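Local coordinates for PBP domain-containing protein (Vibrio parahaemolyticus, PDB 3MUQ) that is of unknown function but belongs to the periplasmic-binding-protein-like superfamily and, as in its relatives, may bind a small ligand between two lobes, at residues A[5-17]-A[33-46]. Numbering follows the deposited sequence.
Sequences EHVRLATTTSTYH and GYKVDVIAAGTGKA
The Y34 ring turns an edge to the E5 carbonyl, CD1 lying 3.7 Å from E5 O with that oxygen in the ring plane, while CB of E5 rests alongside and the E5 carboxylate stands nearly square to the ring, 80° between planes. V7 CG2 reaches the same ring obliquely, its methyl 3.9 Å from Y34 CD1. At the far end Y16 presents a ring edge to V38 CG1, and its CB packs tightly on A40 CB at 3.5 Å; CG anti to the backbone N (chi1 178°) carries the ring back along the strand toward V38. The H6 ring lies beside the K35 chain, pointing the same way, with H6 CE1 3.6 Å from K35 CD. K35 then bends at its last torsion and leads its NZ away to a salt bridge with E29 of helix 20-32.

Between these groups strands 6-12 and 35-41 run parallel, joined by the alternating ladder of a parallel sheet: L9 N donates to D37 O at 2.8 Å, and L9 O accepts from I39 N. T13 N, at the start of its helix, closes the series with a weak bond to A41 O.

V7, L9, V36 and V38 share one face; helices 13-18 and 20-32 link the strands in a right-handed beta-alpha-beta crossover, and helix 20-32 packs there against V36 and V38. A10 and I39 meet helix 43-51 on the other face, while strand 57-60 pairs with the far edge of 6-12.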
loop_
_atom_site.group_PDB
_atom_site.type_symbol
_atom_site.label_atom_id
_atom_site.label_comp_id
_atom_site.label_asym_id
_atom_site.label_seq_id
_atom_site.Cartn_x
_atom_site.Cartn_y
_atom_site.Cartn_z
ATOM N N GLU A 5 13.278 23.710 -2.793
ATOM C CA GLU A 5 12.645 23.215 -4.016
ATOM C C GLU A 5 11.179 22.820 -3.789
ATOM O O GLU A 5 10.853 22.012 -2.911
ATOM C CB GLU A 5 13.456 22.066 -4.599
ATOM C CG GLU A 5 14.010 22.387 -5.963
ATOM C CD GLU A 5 12.901 22.571 -6.946
ATOM O OE1 GLU A 5 11.870 21.903 -6.745
ATOM O OE2 GLU A 5 13.050 23.369 -7.899
ATOM N N HIS A 6 10.286 23.409 -4.574
ATOM C CA HIS A 6 8.881 23.416 -4.191
ATOM C C HIS A 6 7.998 22.497 -5.020
ATOM O O HIS A 6 8.086 22.464 -6.245
ATOM C CB HIS A 6 8.349 24.853 -4.152
ATOM C CG HIS A 6 8.922 25.661 -3.030
ATOM N ND1 HIS A 6 8.308 25.768 -1.796
ATOM C CD2 HIS A 6 10.075 26.367 -2.939
ATOM C CE1 HIS A 6 9.049 26.520 -1.003
ATOM N NE2 HIS A 6 10.126 26.897 -1.671
ATOM N N VAL A 7 7.180 21.719 -4.320
ATOM C CA VAL A 7 6.292 20.763 -4.952
ATOM C C VAL A 7 4.869 21.148 -4.582
ATOM O O VAL A 7 4.544 21.263 -3.411
ATOM C CB VAL A 7 6.563 19.329 -4.447
ATOM C CG1 VAL A 7 5.664 18.337 -5.179
ATOM C CG2 VAL A 7 8.051 18.962 -4.615
ATOM N N ARG A 8 4.029 21.376 -5.578
ATOM C CA ARG A 8 2.649 21.743 -5.323
ATOM C C ARG A 8 1.750 20.520 -5.482
ATOM O O ARG A 8 1.747 19.880 -6.537
ATOM C CB ARG A 8 2.220 22.871 -6.273
ATOM C CG ARG A 8 3.077 24.117 -6.155
ATOM C CD ARG A 8 2.602 25.227 -7.088
ATOM N NE ARG A 8 2.789 24.896 -8.496
ATOM C CZ ARG A 8 3.876 24.312 -8.988
ATOM N NH1 ARG A 8 4.891 24.010 -8.180
ATOM N NH2 ARG A 8 3.945 24.030 -10.289
ATOM N N LEU A 9 0.996 20.215 -4.426
ATOM C CA LEU A 9 0.078 19.080 -4.384
ATOM C C LEU A 9 -1.358 19.568 -4.311
ATOM O O LEU A 9 -1.711 20.314 -3.398
ATOM C CB LEU A 9 0.350 18.225 -3.130
ATOM C CG LEU A 9 -0.669 17.114 -2.847
ATOM C CD1 LEU A 9 -0.638 16.032 -3.961
ATOM C CD2 LEU A 9 -0.449 16.495 -1.465
ATOM N N ALA A 10 -2.188 19.157 -5.265
ATOM C CA ALA A 10 -3.629 19.377 -5.139
ATOM C C ALA A 10 -4.243 18.150 -4.485
ATOM O O ALA A 10 -3.962 17.011 -4.888
ATOM C CB ALA A 10 -4.290 19.642 -6.517
ATOM N N THR A 11 -5.067 18.361 -3.465
ATOM C CA THR A 11 -5.794 17.236 -2.870
ATOM C C THR A 11 -7.184 17.672 -2.429
ATOM O O THR A 11 -7.573 18.819 -2.642
ATOM C CB THR A 11 -5.028 16.627 -1.661
ATOM O OG1 THR A 11 -5.569 15.336 -1.335
ATOM C CG2 THR A 11 -5.107 17.553 -0.453
ATOM N N THR A 12 -7.930 16.764 -1.805
ATOM C CA THR A 12 -9.275 17.099 -1.348
ATOM C C THR A 12 -9.313 17.757 0.035
ATOM O O THR A 12 -8.408 17.597 0.851
ATOM C CB THR A 12 -10.191 15.865 -1.287
ATOM O OG1 THR A 12 -9.874 15.094 -0.122
ATOM C CG2 THR A 12 -10.044 15.005 -2.547
ATOM N N THR A 13 -10.391 18.490 0.284
ATOM C CA THR A 13 -10.638 19.094 1.587
ATOM C C THR A 13 -10.686 18.020 2.668
ATOM O O THR A 13 -10.092 18.191 3.722
ATOM C CB THR A 13 -11.956 19.893 1.582
ATOM O OG1 THR A 13 -11.993 20.738 0.423
ATOM C CG2 THR A 13 -12.058 20.754 2.828
ATOM N N SER A 14 -11.388 16.920 2.394
ATOM C CA SER A 14 -11.406 15.763 3.286
ATOM C C SER A 14 -10.001 15.419 3.738
ATOM O O SER A 14 -9.704 15.350 4.932
ATOM C CB SER A 14 -11.952 14.542 2.552
ATOM O OG SER A 14 -13.359 14.506 2.606
ATOM N N THR A 15 -9.145 15.188 2.751
ATOM C CA THR A 15 -7.780 14.742 2.986
ATOM C C THR A 15 -6.994 15.757 3.813
ATOM O O THR A 15 -6.315 15.398 4.780
ATOM C CB THR A 15 -7.072 14.494 1.647
ATOM O OG1 THR A 15 -7.821 13.532 0.886
ATOM C CG2 THR A 15 -5.670 13.988 1.878
ATOM N N TYR A 16 -7.096 17.026 3.434
ATOM C CA TYR A 16 -6.412 18.089 4.161
ATOM C C TYR A 16 -6.808 18.099 5.630
ATOM O O TYR A 16 -5.961 18.258 6.510
ATOM C CB TYR A 16 -6.718 19.457 3.541
ATOM C CG TYR A 16 -6.078 20.620 4.276
ATOM C CD1 TYR A 16 -4.752 20.963 4.056
ATOM C CD2 TYR A 16 -6.801 21.368 5.193
ATOM C CE1 TYR A 16 -4.158 22.025 4.727
ATOM C CE2 TYR A 16 -6.219 22.435 5.868
ATOM C CZ TYR A 16 -4.898 22.756 5.632
ATOM O OH TYR A 16 -4.316 23.812 6.302
ATOM N N HIS A 17 -8.094 17.937 5.901
ATOM C CA HIS A 17 -8.555 18.018 7.280
ATOM C C HIS A 17 -8.292 16.742 8.061
ATOM O O HIS A 17 -8.177 16.776 9.285
ATOM C CB HIS A 17 -10.021 18.444 7.352
ATOM C CG HIS A 17 -10.232 19.871 6.960
ATOM N ND1 HIS A 17 -11.353 20.307 6.288
ATOM C CD2 HIS A 17 -9.439 20.959 7.118
ATOM C CE1 HIS A 17 -11.252 21.606 6.065
ATOM N NE2 HIS A 17 -10.098 22.025 6.557
ATOM N N GLY A 33 14.591 17.291 1.343
ATOM C CA GLY A 33 14.763 18.714 1.139
ATOM C C GLY A 33 13.655 19.359 0.313
ATOM O O GLY A 33 13.679 20.568 0.090
ATOM N N TYR A 34 12.684 18.578 -0.158
ATOM C CA TYR A 34 11.591 19.183 -0.915
ATOM C C TYR A 34 10.551 19.748 0.036
ATOM O O TYR A 34 10.271 19.157 1.085
ATOM C CB TYR A 34 10.920 18.180 -1.851
ATOM C CG TYR A 34 11.725 17.794 -3.076
ATOM C CD1 TYR A 34 11.930 18.689 -4.127
ATOM C CD2 TYR A 34 12.259 16.529 -3.182
ATOM C CE1 TYR A 34 12.663 18.311 -5.244
ATOM C CE2 TYR A 34 12.981 16.151 -4.275
ATOM C CZ TYR A 34 13.183 17.032 -5.303
ATOM O OH TYR A 34 13.910 16.592 -6.385
ATOM N N LYS A 35 9.970 20.882 -0.340
ATOM C CA LYS A 35 8.864 21.463 0.417
ATOM C C LYS A 35 7.549 21.311 -0.339
ATOM O O LYS A 35 7.414 21.783 -1.463
ATOM C CB LYS A 35 9.129 22.943 0.687
ATOM C CG LYS A 35 10.328 23.211 1.583
ATOM C CD LYS A 35 10.606 24.704 1.680
ATOM C CE LYS A 35 11.590 25.012 2.788
ATOM N NZ LYS A 35 11.035 24.574 4.100
ATOM N N VAL A 36 6.574 20.657 0.274
ATOM C CA VAL A 36 5.280 20.440 -0.375
ATOM C C VAL A 36 4.243 21.489 0.044
ATOM O O VAL A 36 3.948 21.623 1.227
ATOM C CB VAL A 36 4.749 19.009 -0.076
ATOM C CG1 VAL A 36 3.360 18.783 -0.674
ATOM C CG2 VAL A 36 5.727 17.969 -0.593
ATOM N N ASP A 37 3.714 22.245 -0.919
ATOM C CA ASP A 37 2.561 23.124 -0.659
ATOM C C ASP A 37 1.284 22.359 -0.989
ATOM O O ASP A 37 1.151 21.808 -2.079
ATOM C CB ASP A 37 2.585 24.398 -1.519
ATOM C CG ASP A 37 3.749 25.332 -1.181
ATOM O OD1 ASP A 37 4.293 25.261 -0.057
ATOM O OD2 ASP A 37 4.108 26.153 -2.052
ATOM N N VAL A 38 0.357 22.320 -0.045
ATOM C CA VAL A 38 -0.911 21.635 -0.246
ATOM C C VAL A 38 -2.006 22.642 -0.615
ATOM O O VAL A 38 -2.176 23.666 0.048
ATOM C CB VAL A 38 -1.326 20.870 1.012
ATOM C CG1 VAL A 38 -2.592 20.060 0.748
ATOM C CG2 VAL A 38 -0.218 19.952 1.451
ATOM N N ILE A 39 -2.717 22.362 -1.702
ATOM C CA ILE A 39 -3.872 23.155 -2.079
ATOM C C ILE A 39 -5.078 22.225 -2.091
ATOM O O ILE A 39 -5.180 21.328 -2.936
ATOM C CB ILE A 39 -3.713 23.812 -3.475
ATOM C CG1 ILE A 39 -2.483 24.721 -3.523
ATOM C CG2 ILE A 39 -4.964 24.617 -3.825
ATOM C CD1 ILE A 39 -1.231 24.035 -3.929
ATOM N N ALA A 40 -5.988 22.445 -1.156
ATOM C CA ALA A 40 -7.089 21.521 -0.923
ATOM C C ALA A 40 -8.396 22.067 -1.472
ATOM O O ALA A 40 -8.764 23.202 -1.201
ATOM C CB ALA A 40 -7.215 21.231 0.558
ATOM N N ALA A 41 -9.088 21.253 -2.252
ATOM C CA ALA A 41 -10.336 21.666 -2.867
ATOM C C ALA A 41 -11.212 20.440 -3.088
ATOM O O ALA A 41 -10.899 19.346 -2.614
ATOM C CB ALA A 41 -10.068 22.388 -4.198
ATOM N N GLY A 42 -12.316 20.622 -3.804
ATOM C CA GLY A 42 -13.150 19.502 -4.191
ATOM C C GLY A 42 -12.411 18.634 -5.189
ATOM O O GLY A 42 -11.410 19.052 -5.769
ATOM N N THR A 43 -12.901 17.417 -5.382
ATOM C CA THR A 43 -12.254 16.455 -6.267
ATOM C C THR A 43 -12.138 16.958 -7.701
ATOM O O THR A 43 -11.059 16.915 -8.287
ATOM C CB THR A 43 -13.003 15.128 -6.263
ATOM O OG1 THR A 43 -12.877 14.544 -4.965
ATOM C CG2 THR A 43 -12.408 14.170 -7.306
ATOM N N GLY A 44 -13.249 17.431 -8.267
ATOM C CA GLY A 44 -13.225 17.942 -9.628
ATOM C C GLY A 44 -12.242 19.100 -9.783
ATOM O O GLY A 44 -11.577 19.230 -10.816
ATOM N N LYS A 45 -12.146 19.945 -8.752
ATOM C CA LYS A 45 -11.275 21.120 -8.812
ATOM C C LYS A 45 -9.802 20.715 -8.677
ATOM O O LYS A 45 -8.945 21.174 -9.440
ATOM C CB LYS A 45 -11.668 22.142 -7.739
ATOM C CG LYS A 45 -10.674 23.281 -7.551
ATOM C CD LYS A 45 -10.493 24.138 -8.800
ATOM C CE LYS A 45 -11.297 25.429 -8.720
ATOM N NZ LYS A 45 -12.610 25.359 -9.411
ATOM N N ALA A 46 -9.511 19.852 -7.709
ATOM C CA ALA A 46 -8.168 19.304 -7.584
ATOM C C ALA A 46 -7.699 18.736 -8.933
ATOM O O ALA A 46 -6.611 19.064 -9.406
ATOM C CB ALA A 46 -8.133 18.211 -6.505
#